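PDB 5GIV: carboxypeptidase 1 from Deinococcus radiodurans str. R1, which probably releases amino acids one after another from the C-terminus of peptides, with broad specificity except for proline, as a zinc-dependent metallocarboxypeptidase of the M32 family. Local coordinates for residues 26-31 against 237-242; 231-236 against 247-252. All blocks are in the same frame, centred on the assembly; numbering follows the deposited sequence.

How the contacts relate
The two contacts lie side by side, their centres 13 Å apart, and share one small mixed sheet in an otherwise largely helical chain. Its strand order is 230-232, 245-250, 238-242, with the first pair parallel and the second antiparallel. Contact 2 joins the first two of these strands; contact 1 sets the outer strand 238-242 against helix 8-36. Along the chain the segments alternate: 26-31, 231-236, 237-242, 247-252. The link between them is direct, since Thr-239 O lies 2.8 Å from Arg-247 N, a probable hydrogen bond. Together they tie the N-terminal helix, through the sheet, to helix 257-275, which carries the zinc ligands His-266 and His-270.

Contact 1. Residues 26-31 against 237-242; sequences IEALLG and FMTRLG
Helix 26-31 and strand 238-242 pass each other with their axes 6.8 Å apart at closest, their directions 129° from parallel. The tight part centres on Ala-28, whose CB points at the strand and sits 3.2 Å from Arg-240 O, so the methyl is pressed against the strand backbone. Beside it Leu-241 leans its isobutyl group across the helix: with CG anti to the carbonyl carbon (chi1 -76°), CD2 reaches Leu-29 CD1 at 3.5 Å, and the two leucine side chains cross at about a right angle. Leu-241 CD1 stands 4.2 Å from Ala-28 CB, so one leucine covers two successive helix residues. Leu-29 also packs on Leu-30 of the second subunit, placing this apolar end next to the dimer interface.

Toward Thr-239 the contact loosens and is bridged by water. Thr-239 OG1, anti to the backbone N, lies 2.8 Å from a water that donates to Ala-28 O at 2.7 Å; no direct hydrogen bond joins the segments. Arg-240 sets its CB away from the helix, and its NE forms a salt bridge with Glu-274 of helix 257-275. Leu-241 and Gly-242 both face Asp-245, so strand 238-242, packed on the N-terminal helix, ends in a classic beta bulge at the turn into strand 245-250.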
# COMPACT_ATOMS: atom_id res chain seq x y z
N ILE A 26 1.71 -7.05 -7.82
CA ILE A 26 2.44 -5.80 -7.62
C ILE A 26 1.78 -4.66 -8.38
O ILE A 26 1.60 -3.56 -7.84
CB ILE A 26 3.91 -5.96 -8.01
CG1 ILE A 26 4.59 -7.02 -7.14
CG2 ILE A 26 4.63 -4.63 -7.89
CD1 ILE A 26 6.01 -7.31 -7.54
N GLU A 27 1.40 -4.90 -9.64
CA GLU A 27 0.66 -3.88 -10.37
C GLU A 27 -0.61 -3.49 -9.61
O GLU A 27 -0.97 -2.31 -9.55
CB GLU A 27 0.32 -4.38 -11.78
CG GLU A 27 1.52 -4.54 -12.69
CD GLU A 27 1.12 -4.87 -14.13
OE1 GLU A 27 0.77 -3.94 -14.89
OE2 GLU A 27 1.17 -6.07 -14.50
N ALA A 28 -1.28 -4.48 -9.02
CA ALA A 28 -2.49 -4.20 -8.26
C ALA A 28 -2.19 -3.38 -7.02
O ALA A 28 -2.96 -2.49 -6.65
CB ALA A 28 -3.18 -5.52 -7.89
N LEU A 29 -1.06 -3.66 -6.36
CA LEU A 29 -0.67 -2.87 -5.20
C LEU A 29 -0.43 -1.42 -5.57
O LEU A 29 -0.82 -0.51 -4.84
CB LEU A 29 0.58 -3.47 -4.54
CG LEU A 29 1.17 -2.64 -3.39
CD1 LEU A 29 0.14 -2.45 -2.29
CD2 LEU A 29 2.43 -3.30 -2.86
N LEU A 30 0.23 -1.19 -6.70
CA LEU A 30 0.47 0.18 -7.14
C LEU A 30 -0.85 0.90 -7.39
O LEU A 30 -0.98 2.08 -7.06
CB LEU A 30 1.32 0.18 -8.40
CG LEU A 30 2.80 -0.11 -8.21
CD1 LEU A 30 3.42 -0.48 -9.56
CD2 LEU A 30 3.51 1.09 -7.58
N GLY A 31 -1.83 0.20 -7.97
CA GLY A 31 -3.13 0.82 -8.20
C GLY A 31 -3.96 0.95 -6.94
O GLY A 31 -4.63 1.96 -6.73
N PHE A 237 -14.33 -0.63 -4.85
CA PHE A 237 -13.85 -1.61 -5.81
C PHE A 237 -13.24 -2.79 -5.05
O PHE A 237 -13.08 -2.76 -3.83
CB PHE A 237 -12.83 -1.00 -6.78
CG PHE A 237 -11.58 -0.50 -6.12
CD1 PHE A 237 -11.50 0.80 -5.66
CD2 PHE A 237 -10.47 -1.33 -5.99
CE1 PHE A 237 -10.34 1.27 -5.06
CE2 PHE A 237 -9.31 -0.87 -5.38
CZ PHE A 237 -9.25 0.44 -4.92
N MET A 238 -12.92 -3.84 -5.80
CA MET A 238 -12.23 -5.01 -5.29
C MET A 238 -10.97 -5.22 -6.11
O MET A 238 -10.97 -5.01 -7.33
CB MET A 238 -13.13 -6.25 -5.35
CG MET A 238 -12.51 -7.57 -4.85
SD MET A 238 -11.70 -8.53 -6.15
CE MET A 238 -13.12 -9.07 -7.06
N THR A 239 -9.89 -5.61 -5.44
CA THR A 239 -8.63 -5.82 -6.14
C THR A 239 -7.84 -6.92 -5.44
O THR A 239 -7.85 -7.02 -4.21
CB THR A 239 -7.81 -4.51 -6.21
OG1 THR A 239 -6.58 -4.74 -6.91
CG2 THR A 239 -7.51 -3.96 -4.83
N ARG A 240 -7.15 -7.73 -6.23
CA ARG A 240 -6.36 -8.85 -5.73
C ARG A 240 -4.89 -8.43 -5.75
O ARG A 240 -4.30 -8.27 -6.82
CB ARG A 240 -6.58 -10.08 -6.59
CG ARG A 240 -5.69 -11.27 -6.22
CD ARG A 240 -5.90 -12.45 -7.18
NE ARG A 240 -6.95 -13.40 -6.80
CZ ARG A 240 -6.88 -14.24 -5.78
NH1 ARG A 240 -5.82 -14.24 -5.00
NH2 ARG A 240 -7.88 -15.10 -5.54
N LEU A 241 -4.29 -8.28 -4.57
CA LEU A 241 -2.87 -7.96 -4.49
C LEU A 241 -1.99 -9.20 -4.35
O LEU A 241 -0.76 -9.07 -4.32
CB LEU A 241 -2.59 -6.99 -3.34
CG LEU A 241 -2.99 -5.53 -3.56
CD1 LEU A 241 -4.47 -5.38 -3.89
CD2 LEU A 241 -2.62 -4.65 -2.37
N GLY A 242 -2.60 -10.38 -4.25
CA GLY A 242 -1.85 -11.62 -4.13
C GLY A 242 -2.79 -12.79 -3.91
O GLY A 242 -4.01 -12.63 -3.71
O HOH W 1 -5.46 -2.33 -7.73

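Contact 2. Residues 231-236 against 247-252; sequences DLTHHP and RITTRV
Thr-233 lays its side chain across that of Thr-249 at about a right angle, CG2 3.7 Å from Thr-249 CG2 and OG1 3.1 Å from Thr-249 OG1, which donates to it. Both hydroxyls stand between backbone N and carbonyl carbon (chi1 63° and 64°), a torsion that turns the two OG1 atoms toward one another. Thr-233 OG1 donates a hydrogen bond to His-235 O at 2.8 Å, approaching from above the carbonyl plane rather than along a lone pair, while Thr-249 OG1 also accepts from Phe-237 N. With a valine in place of Thr-233 both bonds of OG1 go, and the turn 233-236 would probably be less firmly held against Thr-249.

The backbones pair in parallel register, Asp-231 with Thr-249 and Leu-232 with Thr-250. Asp-231 N donates to Ile-248 O, Thr-250 N to Asp-231 O, and Thr-233 N to Thr-250 O, the last at 3.1 Å and the straightest (162°). A water joins Asp-231 OD2 to Ile-248 O, whereas OD1 is in a salt bridge with Arg-229. On the Leu-232 and Thr-250 face, Leu-232 CD2 meets Val-252 CG2 at 3.5 Å.

Beyond the strands the chain bends back over Arg-251. Its side chain, bent at chi3, brings the guanidinium under Pro-236, whose CD sits 4.1 Å above the centre of one face. Pro-236 also touches Glu-267, the predicted proton donor/acceptor, so this parallel strand pair and its turn border the HExxH zinc site of the metallopeptidase.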
# COMPACT_ATOMS: atom_id res chain seq x y z
N ASP A 231 -10.85 -0.57 2.98
CA ASP A 231 -10.46 0.82 3.20
C ASP A 231 -11.46 1.73 2.49
O ASP A 231 -12.31 1.28 1.72
CB ASP A 231 -9.04 1.09 2.71
CG ASP A 231 -8.00 0.27 3.46
OD1 ASP A 231 -7.58 0.69 4.55
OD2 ASP A 231 -7.60 -0.81 2.96
N LEU A 232 -11.32 3.03 2.74
CA LEU A 232 -12.20 4.04 2.16
C LEU A 232 -11.57 4.64 0.90
O LEU A 232 -10.38 4.95 0.88
CB LEU A 232 -12.49 5.16 3.16
CG LEU A 232 -13.31 4.80 4.38
CD1 LEU A 232 -13.52 6.02 5.26
CD2 LEU A 232 -14.65 4.29 3.91
N THR A 233 -12.38 4.79 -0.14
CA THR A 233 -11.94 5.46 -1.36
C THR A 233 -13.11 6.24 -1.95
O THR A 233 -14.24 6.19 -1.45
CB THR A 233 -11.37 4.47 -2.38
OG1 THR A 233 -12.39 3.56 -2.80
CG2 THR A 233 -10.20 3.70 -1.79
N HIS A 234 -12.83 6.96 -3.03
CA HIS A 234 -13.89 7.69 -3.72
C HIS A 234 -14.87 6.73 -4.36
O HIS A 234 -16.09 6.95 -4.33
CB HIS A 234 -13.26 8.63 -4.76
CG HIS A 234 -14.21 9.65 -5.33
ND1 HIS A 234 -15.41 9.97 -4.73
CD2 HIS A 234 -14.10 10.46 -6.41
CE1 HIS A 234 -16.01 10.92 -5.44
NE2 HIS A 234 -15.24 11.23 -6.46
N HIS A 235 -14.37 5.64 -4.94
CA HIS A 235 -15.19 4.64 -5.63
C HIS A 235 -14.92 3.25 -5.08
O HIS A 235 -13.77 2.78 -5.12
CB HIS A 235 -14.95 4.69 -7.14
CG HIS A 235 -15.26 6.03 -7.73
ND1 HIS A 235 -16.55 6.47 -7.92
CD2 HIS A 235 -14.45 7.03 -8.16
CE1 HIS A 235 -16.53 7.68 -8.45
NE2 HIS A 235 -15.27 8.04 -8.60
N PRO A 236 -15.93 2.56 -4.54
CA PRO A 236 -15.73 1.19 -4.06
C PRO A 236 -15.24 0.28 -5.19
O PRO A 236 -15.69 0.38 -6.33
CB PRO A 236 -17.12 0.77 -3.59
CG PRO A 236 -17.82 2.04 -3.29
CD PRO A 236 -17.30 3.05 -4.27
N ARG A 247 -8.49 -7.35 -1.50
CA ARG A 247 -8.88 -6.15 -0.77
C ARG A 247 -10.11 -5.50 -1.39
O ARG A 247 -10.32 -5.54 -2.60
CB ARG A 247 -7.72 -5.16 -0.72
CG ARG A 247 -6.44 -5.82 -0.22
CD ARG A 247 -5.41 -4.80 0.23
NE ARG A 247 -4.17 -5.46 0.65
CZ ARG A 247 -3.05 -4.82 0.97
NH1 ARG A 247 -2.98 -3.50 0.94
NH2 ARG A 247 -1.99 -5.52 1.33
N ILE A 248 -10.91 -4.86 -0.53
CA ILE A 248 -12.12 -4.18 -0.95
C ILE A 248 -12.10 -2.76 -0.39
O ILE A 248 -11.41 -2.46 0.59
CB ILE A 248 -13.40 -4.94 -0.49
CG1 ILE A 248 -13.48 -5.00 1.03
CG2 ILE A 248 -13.43 -6.35 -1.05
CD1 ILE A 248 -14.78 -5.59 1.52
N THR A 249 -12.83 -1.87 -1.05
CA THR A 249 -12.97 -0.50 -0.58
C THR A 249 -14.43 -0.11 -0.64
O THR A 249 -15.20 -0.64 -1.44
CB THR A 249 -12.11 0.49 -1.39
OG1 THR A 249 -12.57 0.51 -2.75
CG2 THR A 249 -10.64 0.09 -1.35
N THR A 250 -14.81 0.83 0.22
CA THR A 250 -16.18 1.30 0.31
C THR A 250 -16.17 2.81 0.47
O THR A 250 -15.11 3.44 0.59
CB THR A 250 -16.92 0.62 1.48
OG1 THR A 250 -18.34 0.84 1.35
CG2 THR A 250 -16.43 1.16 2.83
N ARG A 251 -17.37 3.40 0.44
CA ARG A 251 -17.55 4.84 0.55
C ARG A 251 -18.70 5.11 1.51
O ARG A 251 -19.76 4.49 1.39
CB ARG A 251 -17.83 5.45 -0.82
CG ARG A 251 -18.48 6.79 -0.80
CD ARG A 251 -19.08 7.06 -2.17
NE ARG A 251 -20.08 6.05 -2.54
CZ ARG A 251 -20.39 5.73 -3.79
NH1 ARG A 251 -19.76 6.32 -4.81
NH2 ARG A 251 -21.31 4.80 -4.02
N VAL A 252 -18.49 6.02 2.46
CA VAL A 252 -19.43 6.23 3.55
C VAL A 252 -20.08 7.60 3.43
O VAL A 252 -19.38 8.60 3.28
CB VAL A 252 -18.74 6.08 4.92
CG1 VAL A 252 -19.78 6.17 6.04
CG2 VAL A 252 -17.98 4.78 4.97
O HOH W 2 -8.50 -2.11 0.92